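Local coordinates for protein purine nucleoside phosphorylase (Anopheles gambiae, PDB 2P4S) that catalyses the phosphorolytic cleavage of purine ribonucleosides and deoxyribonucleosides, chiefly inosine and 2'-deoxyinosine, in purine salvage, releasing the free base and pentose 1-phosphate, at residues H340-D343 / S344-V348. Numbering follows the deposited sequence.
Sequences HCHD and SIVGV. With DIH (7-[[(3R,4R)-3-(hydroxymethyl)-4-oxidanyl-pyrrolidin-1-ium-1-yl]methyl]-3,5-dihydropyrrolo[3,2-d]pyrimidin-4-one), chain F.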
loop_
_atom_site.group_PDB
_atom_site.type_symbol
_atom_site.label_atom_id
_atom_site.label_comp_id
_atom_site.label_asym_id
_atom_site.label_seq_id
_atom_site.Cartn_x
_atom_site.Cartn_y
_atom_site.Cartn_z
ATOM N N HIS A 340 -6.937 2.442 24.277
ATOM C CA HIS A 340 -6.314 1.273 23.641
ATOM C C HIS A 340 -5.039 0.992 24.409
ATOM O O HIS A 340 -4.173 1.873 24.492
ATOM C CB HIS A 340 -5.958 1.547 22.169
ATOM C CG HIS A 340 -7.143 1.790 21.289
ATOM N ND1 HIS A 340 -8.380 1.221 21.524
ATOM C CD2 HIS A 340 -7.266 2.505 20.143
ATOM C CE1 HIS A 340 -9.218 1.592 20.572
ATOM N NE2 HIS A 340 -8.567 2.368 19.720
ATOM N N CYS A 341 -4.928 -0.207 24.978
ATOM C CA CYS A 341 -3.762 -0.583 25.780
ATOM C C CYS A 341 -3.389 -2.052 25.534
ATOM O O CYS A 341 -4.218 -2.953 25.715
ATOM C CB CYS A 341 -4.024 -0.285 27.273
ATOM S SG CYS A 341 -2.791 -0.974 28.415
ATOM N N HIS A 342 -2.143 -2.279 25.098
ATOM C CA HIS A 342 -1.696 -3.630 24.794
ATOM C C HIS A 342 -1.857 -4.623 25.955
ATOM O O HIS A 342 -2.314 -5.751 25.737
ATOM C CB HIS A 342 -0.265 -3.671 24.252
ATOM C CG HIS A 342 0.172 -5.053 23.849
ATOM N ND1 HIS A 342 -0.432 -5.752 22.828
ATOM C CD2 HIS A 342 1.130 -5.878 24.348
ATOM C CE1 HIS A 342 0.160 -6.927 22.683
ATOM N NE2 HIS A 342 1.110 -7.029 23.597
ATOM N N ASP A 343 -1.491 -4.201 27.168
ATOM C CA ASP A 343 -1.667 -5.012 28.370
ATOM C C ASP A 343 -3.129 -5.418 28.580
ATOM O O ASP A 343 -3.393 -6.585 28.855
ATOM C CB ASP A 343 -1.124 -4.312 29.641
ATOM C CG ASP A 343 0.433 -4.281 29.713
ATOM O OD1 ASP A 343 1.123 -5.092 29.007
ATOM O OD2 ASP A 343 0.974 -3.426 30.489
ATOM N N SER A 344 -4.066 -4.473 28.460
ATOM C CA SER A 344 -5.517 -4.786 28.540
ATOM C C SER A 344 -5.975 -5.768 27.448
ATOM O O SER A 344 -6.774 -6.665 27.702
ATOM C CB SER A 344 -6.376 -3.524 28.408
ATOM O OG SER A 344 -5.987 -2.554 29.358
ATOM N N ILE A 345 -5.450 -5.570 26.249
ATOM C CA ILE A 345 -5.771 -6.374 25.071
ATOM C C ILE A 345 -5.393 -7.824 25.287
ATOM O O ILE A 345 -6.201 -8.727 25.037
ATOM C CB ILE A 345 -5.118 -5.729 23.775
ATOM C CG1 ILE A 345 -5.943 -4.481 23.338
ATOM C CG2 ILE A 345 -4.922 -6.741 22.643
ATOM C CD1 ILE A 345 -5.282 -3.613 22.241
ATOM N N VAL A 346 -4.167 -8.042 25.791
ATOM C CA VAL A 346 -3.684 -9.362 26.113
ATOM C C VAL A 346 -4.533 -9.907 27.262
ATOM O O VAL A 346 -4.910 -11.056 27.228
ATOM C CB VAL A 346 -2.146 -9.332 26.459
ATOM C CG1 VAL A 346 -1.623 -10.696 26.917
ATOM C CG2 VAL A 346 -1.354 -8.814 25.242
ATOM N N GLY A 347 -4.864 -9.056 28.242
ATOM C CA GLY A 347 -5.766 -9.422 29.350
ATOM C C GLY A 347 -7.145 -9.970 28.985
ATOM O O GLY A 347 -7.700 -10.798 29.705
ATOM N N VAL A 348 -7.725 -9.500 27.885
ATOM C CA VAL A 348 -9.049 -9.953 27.445
ATOM C C VAL A 348 -9.006 -11.482 27.127
ATOM O O VAL A 348 -9.905 -12.247 27.545
ATOM C CB VAL A 348 -9.550 -9.105 26.232
ATOM C CG1 VAL A 348 -10.847 -9.669 25.621
ATOM C CG2 VAL A 348 -9.744 -7.645 26.626
HETATM O "O5'" DIH F . -1.946 -4.511 21.081
HETATM C "C5'" DIH F . -1.284 -4.430 19.804
HETATM C "C4'" DIH F . -1.238 -5.834 19.252
HETATM C "C6'" DIH F . -2.644 -6.475 19.221
HETATM C "C3'" DIH F . -0.722 -5.817 17.830
HETATM O "O3'" DIH F . 0.026 -7.015 17.614
HETATM C "C2'" DIH F . -1.982 -5.899 16.989
HETATM N "N1'" DIH F . -2.838 -6.833 17.786
HETATM C C10 DIH F . -4.205 -6.869 17.244
HETATM C C9 DIH F . -5.146 -5.731 17.579
HETATM C C8 DIH F . -5.993 -5.674 18.719
HETATM N N7 DIH F . -6.713 -4.520 18.661
HETATM C C5 DIH F . -6.375 -3.827 17.543
HETATM C C6 DIH F . -6.849 -2.559 16.917
HETATM O O6 DIH F . -7.758 -1.815 17.472
HETATM N N1 DIH F . -6.260 -2.235 15.747
HETATM C C2 DIH F . -5.292 -2.990 15.145
HETATM N N3 DIH F . -4.866 -4.153 15.661
HETATM C C4 DIH F . -5.407 -4.575 16.853
#
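From the N-cap residue C341 onward the chain turns into the first coil of helix 342-350, and three successive i to i+4 bonds, I345 N to C341 O, V346 N to H342 O and G347 N to D343 O, each 2.9 Å long, start the helix. On one side of it H342 and V346, a single turn apart, meet through their side chains in a CH-pi contact. Methyl CG2 of V346 sits over one face of the H342 imidazole, 3.7 Å from the ring centroid and displaced toward the rim, where it lies 3.5 Å from both CE1 and NE2 of H342. With CG anti to the backbone N, chi1 -176° carries the H342 ring out from the first turn of the helix toward the inhibitor DIH. Its ND1 makes a short hydrogen bond of 2.6 Å to the inhibitor's O5' hydroxyl, which lies in the plane of the ring at its edge. NE2 bonds to the carbonyl of A147, so both ring nitrogens are held and rotation about chi2 is restrained. A second ring, F244 of a neighbouring subunit, also meets H342.

The extended CG1–CD1 arm of I345 (chi2 170°) runs past the carbonyl of C341 toward the same hydroxyl: I345 CG1 rests 3.3 Å from C341 O, and I345 CD1 comes within 3.6 Å of DIH O5'. The I345 side chain also packs on T327 and N328 of strand 319-329, and N328 is itself hydrogen-bonded to DIH. At the outer side of the turn C341 and S344 touch more loosely, C341 SG lying 3.7 Å from S344 OG.

Here a helix N-terminus forms part of the nucleoside pocket, its first-turn histidine gripping the 5'-hydroxyl of the ribose mimic, with the neighbouring subunit's F244 against that histidine, consistent with the active sites at subunit interfaces in trimeric PNPs.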